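Long-range contacts in hypothetical protein aq_1447 (PDB 1YVU), which cleaves RNA targets as a DNA-guided endonuclease, pairing them with a short single-stranded DNA guide and using divalent metal ions: residues D320-A325 with R337-L342; I484-K489 with M665-F670; L627-Q632 with Q658-T663. One frame throughout, in Å; residues are numbered along the deposited sequence.

How the contacts relate
The three contacts follow one path from linker L2 into the PIWI domain. Contact 1 joins linker L2 to helix 337-342 of the Mid domain and closes before contact 2 opens; contact 3 is nested within the long loop that contact 2 closes. Contacts 1 and 2 have centres 8 Å apart and share a small antiparallel sheet, in which strand 322-323 lies beside strand 487-488, with Leu323 N 2.8 Å from Lys487 O. The centre of contact 3 is 13 Å from that of contact 2 and 19 Å from that of contact 1. Linker, Mid domain and RNase H-like PIWI domain thus meet in one continuous region.

Contact 1 (D320-A325 with R337-L342); sequences DTVLDA and RKFLEL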
ATOM      1  N   ASP A 320      24.986  -3.632   7.668  1.00 34.65           N
ATOM      2  CA  ASP A 320      24.177  -3.563   8.887  1.00 33.07           C
ATOM      3  C   ASP A 320      24.888  -3.033  10.118  1.00 31.98           C
ATOM      4  O   ASP A 320      24.280  -2.886  11.183  1.00 30.12           O
ATOM      5  CB  ASP A 320      23.556  -4.929   9.213  1.00 43.28           C
ATOM      6  CG  ASP A 320      24.448  -6.107   8.829  1.00 47.41           C
ATOM      7  OD1 ASP A 320      25.690  -5.940   8.706  1.00 53.52           O
ATOM      8  OD2 ASP A 320      23.884  -7.205   8.629  1.00 53.82           O
ATOM      9  N   THR A 321      26.168  -2.722   9.959  1.00 31.68           N
ATOM     10  CA  THR A 321      26.965  -2.229  11.065  1.00 26.01           C
ATOM     11  C   THR A 321      26.612  -0.808  11.426  1.00 32.51           C
ATOM     12  O   THR A 321      26.613   0.095  10.578  1.00 30.92           O
ATOM     13  CB  THR A 321      28.479  -2.365  10.802  1.00 25.58           C
ATOM     14  OG1 THR A 321      28.782  -3.745  10.522  1.00 26.62           O
ATOM     15  CG2 THR A 321      29.280  -1.915  12.033  1.00 14.14           C
ATOM     16  N   VAL A 322      26.243  -0.673  12.694  1.00 32.08           N
ATOM     17  CA  VAL A 322      25.883   0.589  13.309  1.00 32.59           C
ATOM     18  C   VAL A 322      26.890   0.971  14.406  1.00 29.25           C
ATOM     19  O   VAL A 322      27.581   0.112  14.952  1.00 30.43           O
ATOM     20  CB  VAL A 322      24.462   0.505  13.914  1.00 29.00           C
ATOM     21  CG1 VAL A 322      23.447   0.046  12.858  1.00 26.57           C
ATOM     22  CG2 VAL A 322      24.431  -0.395  15.181  1.00 27.15           C
ATOM     23  N   LEU A 323      26.951   2.254  14.736  1.00 31.77           N
ATOM     24  CA  LEU A 323      27.852   2.738  15.774  1.00 38.43           C
ATOM     25  C   LEU A 323      27.280   3.882  16.605  1.00 36.64           C
ATOM     26  O   LEU A 323      26.436   4.625  16.124  1.00 32.28           O
ATOM     27  CB  LEU A 323      29.226   3.117  15.188  1.00 33.28           C
ATOM     28  CG  LEU A 323      29.494   3.895  13.889  1.00 31.95           C
ATOM     29  CD1 LEU A 323      28.845   5.282  13.838  1.00 29.56           C
ATOM     30  CD2 LEU A 323      31.010   4.015  13.734  1.00 33.12           C
ATOM     31  N   ASP A 324      27.752   4.015  17.843  1.00 39.85           N
ATOM     32  CA  ASP A 324      27.305   5.083  18.743  1.00 44.83           C
ATOM     33  C   ASP A 324      28.208   6.345  18.681  1.00 49.44           C
ATOM     34  O   ASP A 324      29.013   6.483  17.747  1.00 53.30           O
ATOM     35  CB  ASP A 324      27.121   4.549  20.176  1.00 40.16           C
ATOM     36  CG  ASP A 324      28.432   4.295  20.913  1.00 39.72           C
ATOM     37  OD1 ASP A 324      29.492   4.051  20.296  1.00 39.41           O
ATOM     38  OD2 ASP A 324      28.385   4.336  22.146  1.00 38.88           O
ATOM     39  N   ALA A 325      28.034   7.272  19.635  1.00 47.59           N
ATOM     40  CA  ALA A 325      28.799   8.526  19.685  1.00 48.50           C
ATOM     41  C   ALA A 325      30.251   8.337  20.037  1.00 49.35           C
ATOM     42  O   ALA A 325      31.080   9.194  19.721  1.00 51.84           O
ATOM     43  CB  ALA A 325      28.172   9.494  20.626  1.00 52.32           C
ATOM     44  N   ARG A 337      21.242  -6.138  23.170  1.00 82.41           N
ATOM     45  CA  ARG A 337      20.716  -5.437  24.326  1.00 79.96           C
ATOM     46  C   ARG A 337      21.975  -4.831  24.924  1.00 76.18           C
ATOM     47  O   ARG A 337      21.960  -3.710  25.419  1.00 71.15           O
ATOM     48  CB  ARG A 337      20.125  -6.416  25.339  1.00 85.43           C
ATOM     49  CG  ARG A 337      18.716  -6.868  25.063  1.00 96.47           C
ATOM     50  CD  ARG A 337      18.706  -8.176  24.298  1.00101.24           C
ATOM     51  NE  ARG A 337      17.353  -8.537  23.897  1.00107.93           N
ATOM     52  CZ  ARG A 337      16.638  -9.549  24.389  1.00107.00           C
ATOM     53  NH1 ARG A 337      17.157 -10.337  25.324  1.00108.81           N
ATOM     54  NH2 ARG A 337      15.403  -9.731  23.981  1.00110.11           N
ATOM     55  N   LYS A 338      23.068  -5.595  24.787  1.00 65.13           N
ATOM     56  CA  LYS A 338      24.403  -5.247  25.255  1.00 59.73           C
ATOM     57  C   LYS A 338      24.843  -3.940  24.645  1.00 54.97           C
ATOM     58  O   LYS A 338      25.255  -3.028  25.382  1.00 49.99           O
ATOM     59  CB  LYS A 338      25.417  -6.322  24.863  1.00 64.93           C
ATOM     60  CG  LYS A 338      25.480  -7.570  25.760  1.00 73.60           C
ATOM     61  CD  LYS A 338      26.474  -8.605  25.163  1.00 81.11           C
ATOM     62  CE  LYS A 338      26.757  -9.791  26.087  1.00 84.10           C
ATOM     63  NZ  LYS A 338      27.538 -10.861  25.387  1.00 85.56           N
ATOM     64  N   PHE A 339      24.690  -3.836  23.316  1.00 45.76           N
ATOM     65  CA  PHE A 339      25.061  -2.618  22.597  1.00 34.62           C
ATOM     66  C   PHE A 339      24.221  -1.446  23.109  1.00 33.80           C
ATOM     67  O   PHE A 339      24.761  -0.422  23.499  1.00 33.58           O
ATOM     68  CB  PHE A 339      24.940  -2.786  21.064  1.00 31.86           C
ATOM     69  CG  PHE A 339      25.265  -1.525  20.274  1.00 32.41           C
ATOM     70  CD1 PHE A 339      26.536  -0.928  20.353  1.00 31.95           C
ATOM     71  CD2 PHE A 339      24.256  -0.853  19.553  1.00 27.66           C
ATOM     72  CE1 PHE A 339      26.787   0.339  19.736  1.00 32.60           C
ATOM     73  CE2 PHE A 339      24.503   0.411  18.933  1.00 25.47           C
ATOM     74  CZ  PHE A 339      25.762   1.006  19.029  1.00 23.44           C
ATOM     75  N   LEU A 340      22.924  -1.671  23.264  1.00 33.59           N
ATOM     76  CA  LEU A 340      22.037  -0.617  23.729  1.00 32.44           C
ATOM     77  C   LEU A 340      22.170  -0.277  25.205  1.00 36.01           C
ATOM     78  O   LEU A 340      21.586   0.703  25.662  1.00 34.53           O
ATOM     79  CB  LEU A 340      20.589  -0.959  23.398  1.00 34.94           C
ATOM     80  CG  LEU A 340      20.149  -0.812  21.940  1.00 36.09           C
ATOM     81  CD1 LEU A 340      18.823  -1.555  21.766  1.00 43.03           C
ATOM     82  CD2 LEU A 340      20.051   0.671  21.509  1.00 32.17           C
ATOM     83  N   GLU A 341      22.912  -1.095  25.949  1.00 32.02           N
ATOM     84  CA  GLU A 341      23.115  -0.850  27.369  1.00 32.59           C
ATOM     85  C   GLU A 341      24.280   0.084  27.484  1.00 34.73           C
ATOM     86  O   GLU A 341      24.175   1.146  28.086  1.00 30.65           O
ATOM     87  CB  GLU A 341      23.413  -2.148  28.135  1.00 40.37           C
ATOM     88  CG  GLU A 341      22.182  -2.895  28.694  1.00 47.58           C
ATOM     89  CD  GLU A 341      22.494  -4.268  29.334  1.00 49.91           C
ATOM     90  OE1 GLU A 341      23.277  -4.327  30.318  1.00 52.04           O
ATOM     91  OE2 GLU A 341      21.928  -5.286  28.860  1.00 43.79           O
ATOM     92  N   LEU A 342      25.323  -0.264  26.739  1.00 38.25           N
ATOM     93  CA  LEU A 342      26.592   0.453  26.717  1.00 44.75           C
ATOM     94  C   LEU A 342      26.741   1.668  25.799  1.00 45.77           C
ATOM     95  O   LEU A 342      27.652   2.478  25.998  1.00 40.75           O
ATOM     96  CB  LEU A 342      27.708  -0.553  26.417  1.00 51.72           C
ATOM     97  CG  LEU A 342      28.103  -1.522  27.543  1.00 55.39           C
ATOM     98  CD1 LEU A 342      28.791  -2.779  26.983  1.00 56.52           C
ATOM     99  CD2 LEU A 342      29.025  -0.793  28.519  1.00 58.41           C
TER
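Phe339, on helix 337-342 at the beginning of the Mid domain, brings the outer end of its ring up to Val322 and Asp324 of linker L2. The arrangement is a helix packed against a small sheet mainly through one aromatic residue: strand 322-323 is the middle one of three antiparallel strands, flanked by 329-330 and 487-488. No hydrogen bond crosses between the two segments, and the 162 Å² they bury together is held by van der Waals contact.

Two neighbouring atoms of the ring do the touching. CE2 of Phe339 lies 3.8 Å from CG2 of Val322, which approaches obliquely. CZ of Phe339 meets the chain one step further on, 3.8 Å from Asp324 N and 4.0 Å from Asp324 CB. The Asp324 N lies in the plane of the ring, at its edge, so the backbone here borders the rim. A phenylalanine suits the place because it is long enough to span from helix to strand, and a valine because its beta-branched shape fits an extended strand while offering a methyl group to the ring. In Phe339, CG stands anti to the backbone N (chi1 178°), on a bond from the backbone that already points at the linker.

A second shell fixes the aspartate. Its OD1 accepts a hydrogen bond from Lys328 N, and its OD2 one from Arg344 N, just beyond the helix, so one carboxylate ties the linker loop to the chain leaving that helix. Thr330, on strand 329-330, also packs against Phe339. Within the helix, Lys338 O accepts from both Glu341 N and Leu342 N, each at 3.1 Å.

Contact 2 (I484-K489 with M665-F670); sequences IPYKLK and MNYSSF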
ATOM      1  N   ILE A 484      19.533  10.049  18.850  1.00 22.33           N
ATOM      2  CA  ILE A 484      19.674   8.737  18.226  1.00 23.09           C
ATOM      3  C   ILE A 484      20.749   7.833  18.866  1.00 25.20           C
ATOM      4  O   ILE A 484      21.894   8.252  19.071  1.00 26.52           O
ATOM      5  CB  ILE A 484      19.844   8.856  16.676  1.00 23.37           C
ATOM      6  CG1 ILE A 484      21.087   9.669  16.301  1.00 23.88           C
ATOM      7  CG2 ILE A 484      18.573   9.471  16.054  1.00 17.60           C
ATOM      8  CD1 ILE A 484      21.656   9.309  14.939  1.00 13.79           C
ATOM      9  N   PRO A 485      20.381   6.584  19.207  1.00 27.28           N
ATOM     10  CA  PRO A 485      21.317   5.637  19.831  1.00 30.20           C
ATOM     11  C   PRO A 485      22.550   5.253  19.033  1.00 26.26           C
ATOM     12  O   PRO A 485      23.647   5.055  19.584  1.00 24.62           O
ATOM     13  CB  PRO A 485      20.433   4.419  20.108  1.00 28.25           C
ATOM     14  CG  PRO A 485      19.348   4.534  19.078  1.00 33.29           C
ATOM     15  CD  PRO A 485      19.049   5.974  19.049  1.00 26.90           C
ATOM     16  N   TYR A 486      22.352   5.185  17.730  1.00 21.78           N
ATOM     17  CA  TYR A 486      23.389   4.794  16.812  1.00 22.40           C
ATOM     18  C   TYR A 486      23.051   5.278  15.416  1.00 26.94           C
ATOM     19  O   TYR A 486      21.928   5.750  15.170  1.00 23.40           O
ATOM     20  CB  TYR A 486      23.519   3.253  16.815  1.00 20.57           C
ATOM     21  CG  TYR A 486      22.212   2.492  16.609  1.00 15.14           C
ATOM     22  CD1 TYR A 486      21.680   2.294  15.326  1.00 18.45           C
ATOM     23  CD2 TYR A 486      21.476   2.021  17.687  1.00 15.37           C
ATOM     24  CE1 TYR A 486      20.450   1.652  15.123  1.00 22.25           C
ATOM     25  CE2 TYR A 486      20.222   1.374  17.502  1.00 14.34           C
ATOM     26  CZ  TYR A 486      19.718   1.203  16.219  1.00 16.71           C
ATOM     27  OH  TYR A 486      18.480   0.639  16.011  1.00 26.89           O
ATOM     28  N   LYS A 487      24.003   5.100  14.504  1.00 25.66           N
ATOM     29  CA  LYS A 487      23.840   5.431  13.086  1.00 24.14           C
ATOM     30  C   LYS A 487      24.721   4.448  12.368  1.00 24.37           C
ATOM     31  O   LYS A 487      25.654   3.916  12.964  1.00 28.04           O
ATOM     32  CB  LYS A 487      24.232   6.876  12.733  1.00 26.72           C
ATOM     33  CG  LYS A 487      25.710   7.239  12.852  1.00 32.00           C
ATOM     34  CD  LYS A 487      25.942   8.701  12.528  1.00 29.88           C
ATOM     35  CE  LYS A 487      27.420   9.023  12.555  1.00 35.27           C
ATOM     36  NZ  LYS A 487      27.661  10.377  12.002  1.00 43.15           N
ATOM     37  N   LEU A 488      24.413   4.206  11.097  1.00 27.22           N
ATOM     38  CA  LEU A 488      25.157   3.280  10.253  1.00 28.11           C
ATOM     39  C   LEU A 488      26.590   3.763  10.049  1.00 35.46           C
ATOM     40  O   LEU A 488      26.856   4.968  10.097  1.00 35.55           O
ATOM     41  CB  LEU A 488      24.446   3.111   8.904  1.00 22.81           C
ATOM     42  CG  LEU A 488      23.089   2.418   8.907  1.00 20.99           C
ATOM     43  CD1 LEU A 488      22.223   2.965   7.806  1.00 15.68           C
ATOM     44  CD2 LEU A 488      23.258   0.902   8.779  1.00 22.36           C
ATOM     45  N   LYS A 489      27.503   2.804   9.921  1.00 37.70           N
ATOM     46  CA  LYS A 489      28.918   3.070   9.731  1.00 33.23           C
ATOM     47  C   LYS A 489      29.216   3.294   8.263  1.00 36.74           C
ATOM     48  O   LYS A 489      29.995   4.163   7.918  1.00 37.40           O
ATOM     49  CB  LYS A 489      29.712   1.871  10.235  1.00 41.97           C
ATOM     50  CG  LYS A 489      31.205   1.884   9.940  1.00 43.48           C
ATOM     51  CD  LYS A 489      31.739   0.505  10.147  1.00 41.47           C
ATOM     52  CE  LYS A 489      33.184   0.429   9.831  1.00 44.57           C
ATOM     53  NZ  LYS A 489      33.894  -0.199  10.990  1.00 51.51           N
HETATM   54  N   MSE A 665      17.294   2.252  10.343  1.00 12.77           N
HETATM   55  CA  MSE A 665      17.233   3.629  10.776  1.00 16.55           C
HETATM   56  C   MSE A 665      15.885   3.936  11.361  1.00 17.28           C
HETATM   57  O   MSE A 665      15.553   5.088  11.605  1.00 24.35           O
HETATM   58  CB  MSE A 665      17.599   4.593   9.649  1.00 26.00           C
HETATM   59  CG  MSE A 665      19.070   4.579   9.330  1.00 34.73           C
HETATM   60 SE   MSE A 665      20.151   4.379  10.931  1.00 39.97          SE
HETATM   61  CE  MSE A 665      20.495   6.184  11.248  1.00 34.03           C
ATOM     62  N   ASN A 666      15.117   2.881  11.606  1.00 23.65           N
ATOM     63  CA  ASN A 666      13.789   2.983  12.200  1.00 17.91           C
ATOM     64  C   ASN A 666      13.828   2.669  13.688  1.00 19.67           C
ATOM     65  O   ASN A 666      12.804   2.684  14.359  1.00 19.52           O
ATOM     66  CB  ASN A 666      12.837   2.068  11.471  1.00 22.89           C
ATOM     67  CG  ASN A 666      12.470   2.601  10.139  1.00 17.58           C
ATOM     68  OD1 ASN A 666      12.024   3.745  10.040  1.00 25.42           O
ATOM     69  ND2 ASN A 666      12.668   1.801   9.085  1.00 26.40           N
ATOM     70  N   TYR A 667      15.032   2.321  14.142  1.00 21.34           N
ATOM     71  CA  TYR A 667      15.384   2.042  15.530  1.00 25.03           C
ATOM     72  C   TYR A 667      14.410   1.176  16.300  1.00 28.74           C
ATOM     73  O   TYR A 667      13.989   1.516  17.406  1.00 29.20           O
ATOM     74  CB  TYR A 667      15.620   3.362  16.279  1.00 19.14           C
ATOM     75  CG  TYR A 667      16.601   4.270  15.603  1.00 11.87           C
ATOM     76  CD1 TYR A 667      16.164   5.291  14.744  1.00 17.17           C
ATOM     77  CD2 TYR A 667      17.967   4.124  15.813  1.00 11.69           C
ATOM     78  CE1 TYR A 667      17.077   6.163  14.113  1.00 18.91           C
ATOM     79  CE2 TYR A 667      18.902   4.983  15.185  1.00 16.11           C
ATOM     80  CZ  TYR A 667      18.439   5.999  14.343  1.00 20.60           C
ATOM     81  OH  TYR A 667      19.309   6.909  13.805  1.00 24.04           O
ATOM     82  N   SER A 668      14.022   0.069  15.690  1.00 32.30           N
ATOM     83  CA  SER A 668      13.103  -0.862  16.315  1.00 33.51           C
ATOM     84  C   SER A 668      13.795  -2.209  16.225  1.00 35.09           C
ATOM     85  O   SER A 668      13.579  -2.984  15.279  1.00 39.09           O
ATOM     86  CB  SER A 668      11.773  -0.835  15.571  1.00 35.10           C
ATOM     87  OG  SER A 668      10.859  -1.753  16.131  1.00 43.29           O
ATOM     88  N   SER A 669      14.678  -2.447  17.189  1.00 36.21           N
ATOM     89  CA  SER A 669      15.456  -3.678  17.228  1.00 37.25           C
ATOM     90  C   SER A 669      14.742  -4.946  17.659  1.00 39.75           C
ATOM     91  O   SER A 669      15.109  -6.055  17.277  1.00 34.85           O
ATOM     92  CB  SER A 669      16.658  -3.478  18.121  1.00 36.55           C
ATOM     93  OG  SER A 669      16.363  -2.909  19.385  1.00 36.31           O
ATOM     94  N   PHE A 670      13.718  -4.754  18.471  1.00 39.38           N
ATOM     95  CA  PHE A 670      12.960  -5.855  19.026  1.00 43.02           C
ATOM     96  C   PHE A 670      11.742  -6.176  18.186  1.00 42.30           C
ATOM     97  O   PHE A 670      11.181  -7.260  18.256  1.00 37.70           O
ATOM     98  CB  PHE A 670      12.626  -5.519  20.490  1.00 51.20           C
ATOM     99  CG  PHE A 670      13.861  -5.234  21.332  1.00 54.67           C
ATOM    100  CD1 PHE A 670      14.320  -3.924  21.506  1.00 52.50           C
ATOM    101  CD2 PHE A 670      14.634  -6.284  21.861  1.00 57.54           C
ATOM    102  CE1 PHE A 670      15.542  -3.641  22.194  1.00 47.55           C
ATOM    103  CE2 PHE A 670      15.857  -6.017  22.550  1.00 57.53           C
ATOM    104  CZ  PHE A 670      16.305  -4.686  22.711  1.00 54.26           C
TER
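Tyr667 lies between Ile484, Pro485 and Tyr486, and most of the contact is made by its ring. Tyr486 has CG held between the backbone N and the carbonyl carbon (chi1 51°), and its ring meets Tyr667 with a face. The two side chains lie alongside with their hydroxyl ends pointing opposite ways. CD2 of Tyr667 stands 3.4 Å above the Tyr486 ring, displaced toward its rim; the planes are inclined at 51°, making an oblique aromatic pair. The same CD2 is also met obliquely by Pro485 CG, at 3.6 Å. Toward the phenol end, CG2 of Ile484 is 3.5 Å from Tyr667 OH.

The carbonyl oxygen of Tyr486 lies in the plane of the Tyr667 ring, at its edge. It is 3.2 Å from Tyr667 OH, close enough for a hydrogen bond, although another acceptor competes for that proton. Tyrosine suits the place: its flat ring packs on compact Pro485 and on Tyr486 while its hydroxyl reaches a carbonyl. An alanine in place of Tyr667 would probably open a gap over Tyr486 and beside Pro485 and Ile484, and leave Tyr486 O without its hydroxyl neighbour.

Within the PIWI domain, an RNase H fold, this contact joins the loop after helix 652-661 to strand 487-488, the edge strand of a three-stranded antiparallel sheet. Glu475, on helix 466-480, accepts hydrogen bonds from both Tyr486 OH and Ser669 OG.

Met665, built as selenomethionine, bends at its second and third torsions. Its CG packs 3.9 Å from Leu488 CD1, and its CE lies 3.9 Å from Lys487 CA.

Contact 3 (L627-Q632 with Q658-T663); sequences LATYNQ and QILSLT
Leu627 and Thr629 meet Ile659 in the apolar part of this contact, where a loop of the PIWI box packs against helix 652-661. The methyl CG2 of Ile659 touches both: it is 4.0 Å from Leu627 CD2 and 4.1 Å from Thr629 CG2. Leu627 places its CG anti to the backbone N (chi1 -173°), on a bond that already points at the helix; its CD2 lies 4.3 Å from Leu660 CG. Branched aliphatic residues suit this buried seam, since their methyl groups fit together without needing polar partners.

A second set of contacts sets side chains against backbone. CD2 of Leu660 rests 3.7 Å from Ala628 O and 3.9 Å from Thr629 CA, where the two chains come nearest. Further along, CG2 of Thr663 faces Thr629 O at 3.9 Å.

Polar bonds run within the segments or outward, none across. Thr663 OG1 donates to Leu660 O and is also bonded to Lys614 NZ. Thr629 OG1 is bonded to Lys674 O. In both threonines the methyl is thus given to the partner segment while the hydroxyl is satisfied by other groups, which is why an amphipathic residue fits each place.

The contact lies over strands of the PIWI domain. Ile659 also packs on His569 of strand 565-570, and its side chain is about 11 Å from that of Asp571, a probable active-site residue. Leu627 ends strand 624-627, so the end of helix 652-661 packs on the end of that strand and the first residues of the loop after it, while Ile659 reaches across to Val643 of the neighbouring strand 641-645.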
ATOM      1  N   LEU A 627      11.767  -7.998  -3.101  1.00 24.15           N
ATOM      2  CA  LEU A 627      12.707  -8.057  -2.007  1.00 20.50           C
ATOM      3  C   LEU A 627      12.134  -8.314  -0.626  1.00 26.14           C
ATOM      4  O   LEU A 627      11.150  -7.679  -0.222  1.00 27.97           O
ATOM      5  CB  LEU A 627      13.463  -6.716  -1.987  1.00 16.28           C
ATOM      6  CG  LEU A 627      14.634  -6.520  -1.043  1.00 14.42           C
ATOM      7  CD1 LEU A 627      15.712  -7.513  -1.448  1.00 15.54           C
ATOM      8  CD2 LEU A 627      15.151  -5.061  -1.054  1.00  6.67           C
ATOM      9  N   ALA A 628      12.841  -9.136   0.145  1.00 18.05           N
ATOM     10  CA  ALA A 628      12.447  -9.413   1.509  1.00 17.63           C
ATOM     11  C   ALA A 628      13.221  -8.418   2.395  1.00 20.29           C
ATOM     12  O   ALA A 628      14.455  -8.534   2.540  1.00 14.79           O
ATOM     13  CB  ALA A 628      12.799 -10.796   1.848  1.00 13.54           C
ATOM     14  N   THR A 629      12.486  -7.459   2.969  1.00 15.50           N
ATOM     15  CA  THR A 629      13.054  -6.417   3.823  1.00 19.34           C
ATOM     16  C   THR A 629      13.171  -6.689   5.303  1.00 26.61           C
ATOM     17  O   THR A 629      13.770  -5.883   6.033  1.00 27.41           O
ATOM     18  CB  THR A 629      12.246  -5.169   3.725  1.00 15.76           C
ATOM     19  OG1 THR A 629      10.843  -5.504   3.691  1.00 17.31           O
ATOM     20  CG2 THR A 629      12.652  -4.390   2.509  1.00 18.96           C
ATOM     21  N   TYR A 630      12.516  -7.755   5.765  1.00 32.97           N
ATOM     22  CA  TYR A 630      12.501  -8.141   7.180  1.00 32.57           C
ATOM     23  C   TYR A 630      12.310  -9.655   7.313  1.00 33.56           C
ATOM     24  O   TYR A 630      11.712 -10.275   6.436  1.00 32.85           O
ATOM     25  CB  TYR A 630      11.397  -7.367   7.948  1.00 32.06           C
ATOM     26  CG  TYR A 630       9.939  -7.725   7.637  1.00 33.33           C
ATOM     27  CD1 TYR A 630       9.117  -8.298   8.626  1.00 39.01           C
ATOM     28  CD2 TYR A 630       9.360  -7.440   6.382  1.00 34.01           C
ATOM     29  CE1 TYR A 630       7.741  -8.577   8.387  1.00 42.33           C
ATOM     30  CE2 TYR A 630       7.985  -7.717   6.123  1.00 40.24           C
ATOM     31  CZ  TYR A 630       7.181  -8.279   7.136  1.00 46.82           C
ATOM     32  OH  TYR A 630       5.829  -8.503   6.935  1.00 44.60           O
ATOM     33  N   ASN A 631      12.776 -10.216   8.433  1.00 39.82           N
ATOM     34  CA  ASN A 631      12.687 -11.652   8.741  1.00 40.64           C
ATOM     35  C   ASN A 631      11.259 -12.059   9.146  1.00 47.03           C
ATOM     36  O   ASN A 631      10.519 -11.239   9.702  1.00 45.06           O
ATOM     37  CB  ASN A 631      13.642 -11.992   9.889  1.00 41.99           C
ATOM     38  CG  ASN A 631      15.032 -11.391   9.713  1.00 34.94           C
ATOM     39  OD1 ASN A 631      15.746 -11.734   8.785  1.00 39.56           O
ATOM     40  ND2 ASN A 631      15.423 -10.510  10.624  1.00 31.69           N
ATOM     41  N   GLN A 632      10.878 -13.314   8.875  1.00 49.64           N
ATOM     42  CA  GLN A 632       9.532 -13.824   9.213  1.00 61.01           C
ATOM     43  C   GLN A 632       9.391 -14.004  10.720  1.00 67.23           C
ATOM     44  O   GLN A 632       9.983 -14.932  11.287  1.00 68.65           O
ATOM     45  CB  GLN A 632       9.252 -15.187   8.562  1.00 58.97           C
ATOM     46  CG  GLN A 632       9.203 -15.238   7.050  1.00 65.26           C
ATOM     47  CD  GLN A 632       8.768 -16.614   6.529  1.00 72.46           C
ATOM     48  OE1 GLN A 632       9.499 -17.602   6.651  1.00 65.28           O
ATOM     49  NE2 GLN A 632       7.574 -16.675   5.941  1.00 68.13           N
ATOM     50  N   GLN A 658      20.954  -0.605   0.123  1.00 16.48           N
ATOM     51  CA  GLN A 658      20.802   0.666   0.840  1.00 17.86           C
ATOM     52  C   GLN A 658      19.413   0.770   1.482  1.00 19.21           C
ATOM     53  O   GLN A 658      19.235   1.432   2.479  1.00 14.71           O
ATOM     54  CB  GLN A 658      20.959   1.824  -0.131  1.00 16.52           C
ATOM     55  CG  GLN A 658      22.202   1.755  -0.976  1.00 24.69           C
ATOM     56  CD  GLN A 658      22.290   2.839  -2.025  1.00 25.44           C
ATOM     57  OE1 GLN A 658      21.286   3.262  -2.617  1.00 18.63           O
ATOM     58  NE2 GLN A 658      23.510   3.303  -2.260  1.00 27.10           N
ATOM     59  N   ILE A 659      18.426   0.119   0.868  1.00 19.71           N
ATOM     60  CA  ILE A 659      17.055   0.103   1.358  1.00 16.61           C
ATOM     61  C   ILE A 659      17.043  -0.730   2.611  1.00 17.74           C
ATOM     62  O   ILE A 659      16.521  -0.298   3.639  1.00 26.79           O
ATOM     63  CB  ILE A 659      16.150  -0.486   0.274  1.00 10.33           C
ATOM     64  CG1 ILE A 659      15.564   0.656  -0.513  1.00  6.23           C
ATOM     65  CG2 ILE A 659      15.072  -1.492   0.824  1.00 15.14           C
ATOM     66  CD1 ILE A 659      15.036   0.226  -1.785  1.00  8.02           C
ATOM     67  N   LEU A 660      17.686  -1.898   2.503  1.00 15.73           N
ATOM     68  CA  LEU A 660      17.835  -2.877   3.572  1.00  8.18           C
ATOM     69  C   LEU A 660      18.588  -2.306   4.746  1.00 10.24           C
ATOM     70  O   LEU A 660      18.216  -2.557   5.886  1.00 12.21           O
ATOM     71  CB  LEU A 660      18.587  -4.076   3.065  1.00  2.00           C
ATOM     72  CG  LEU A 660      17.788  -5.091   2.298  1.00  6.94           C
ATOM     73  CD1 LEU A 660      18.705  -6.127   1.720  1.00  9.70           C
ATOM     74  CD2 LEU A 660      16.830  -5.728   3.262  1.00  8.86           C
ATOM     75  N   SER A 661      19.604  -1.486   4.468  1.00  9.01           N
ATOM     76  CA  SER A 661      20.380  -0.866   5.540  1.00 12.08           C
ATOM     77  C   SER A 661      19.571   0.201   6.252  1.00  9.79           C
ATOM     78  O   SER A 661      19.600   0.264   7.465  1.00 13.92           O
ATOM     79  CB  SER A 661      21.686  -0.293   5.010  1.00 15.09           C
ATOM     80  OG  SER A 661      22.547  -1.343   4.581  1.00 19.05           O
ATOM     81  N   LEU A 662      18.751   0.929   5.500  1.00  9.05           N
ATOM     82  CA  LEU A 662      17.914   2.007   6.030  1.00  5.31           C
ATOM     83  C   LEU A 662      16.735   1.542   6.837  1.00  6.03           C
ATOM     84  O   LEU A 662      16.070   2.371   7.432  1.00  2.00           O
ATOM     85  CB  LEU A 662      17.405   2.919   4.903  1.00  5.76           C
ATOM     86  CG  LEU A 662      18.396   3.875   4.226  1.00  6.29           C
ATOM     87  CD1 LEU A 662      17.783   4.510   3.008  1.00 10.02           C
ATOM     88  CD2 LEU A 662      18.912   4.935   5.167  1.00 13.47           C
ATOM     89  N   THR A 663      16.456   0.235   6.856  1.00  8.44           N
ATOM     90  CA  THR A 663      15.327  -0.277   7.653  1.00  9.09           C
ATOM     91  C   THR A 663      15.722  -0.137   9.106  1.00 11.75           C
ATOM     92  O   THR A 663      14.901   0.069   9.974  1.00 10.00           O
ATOM     93  CB  THR A 663      15.101  -1.747   7.433  1.00  9.78           C
ATOM     94  OG1 THR A 663      16.354  -2.433   7.580  1.00 12.99           O
ATOM     95  CG2 THR A 663      14.507  -2.004   6.078  1.00  3.32           C
TER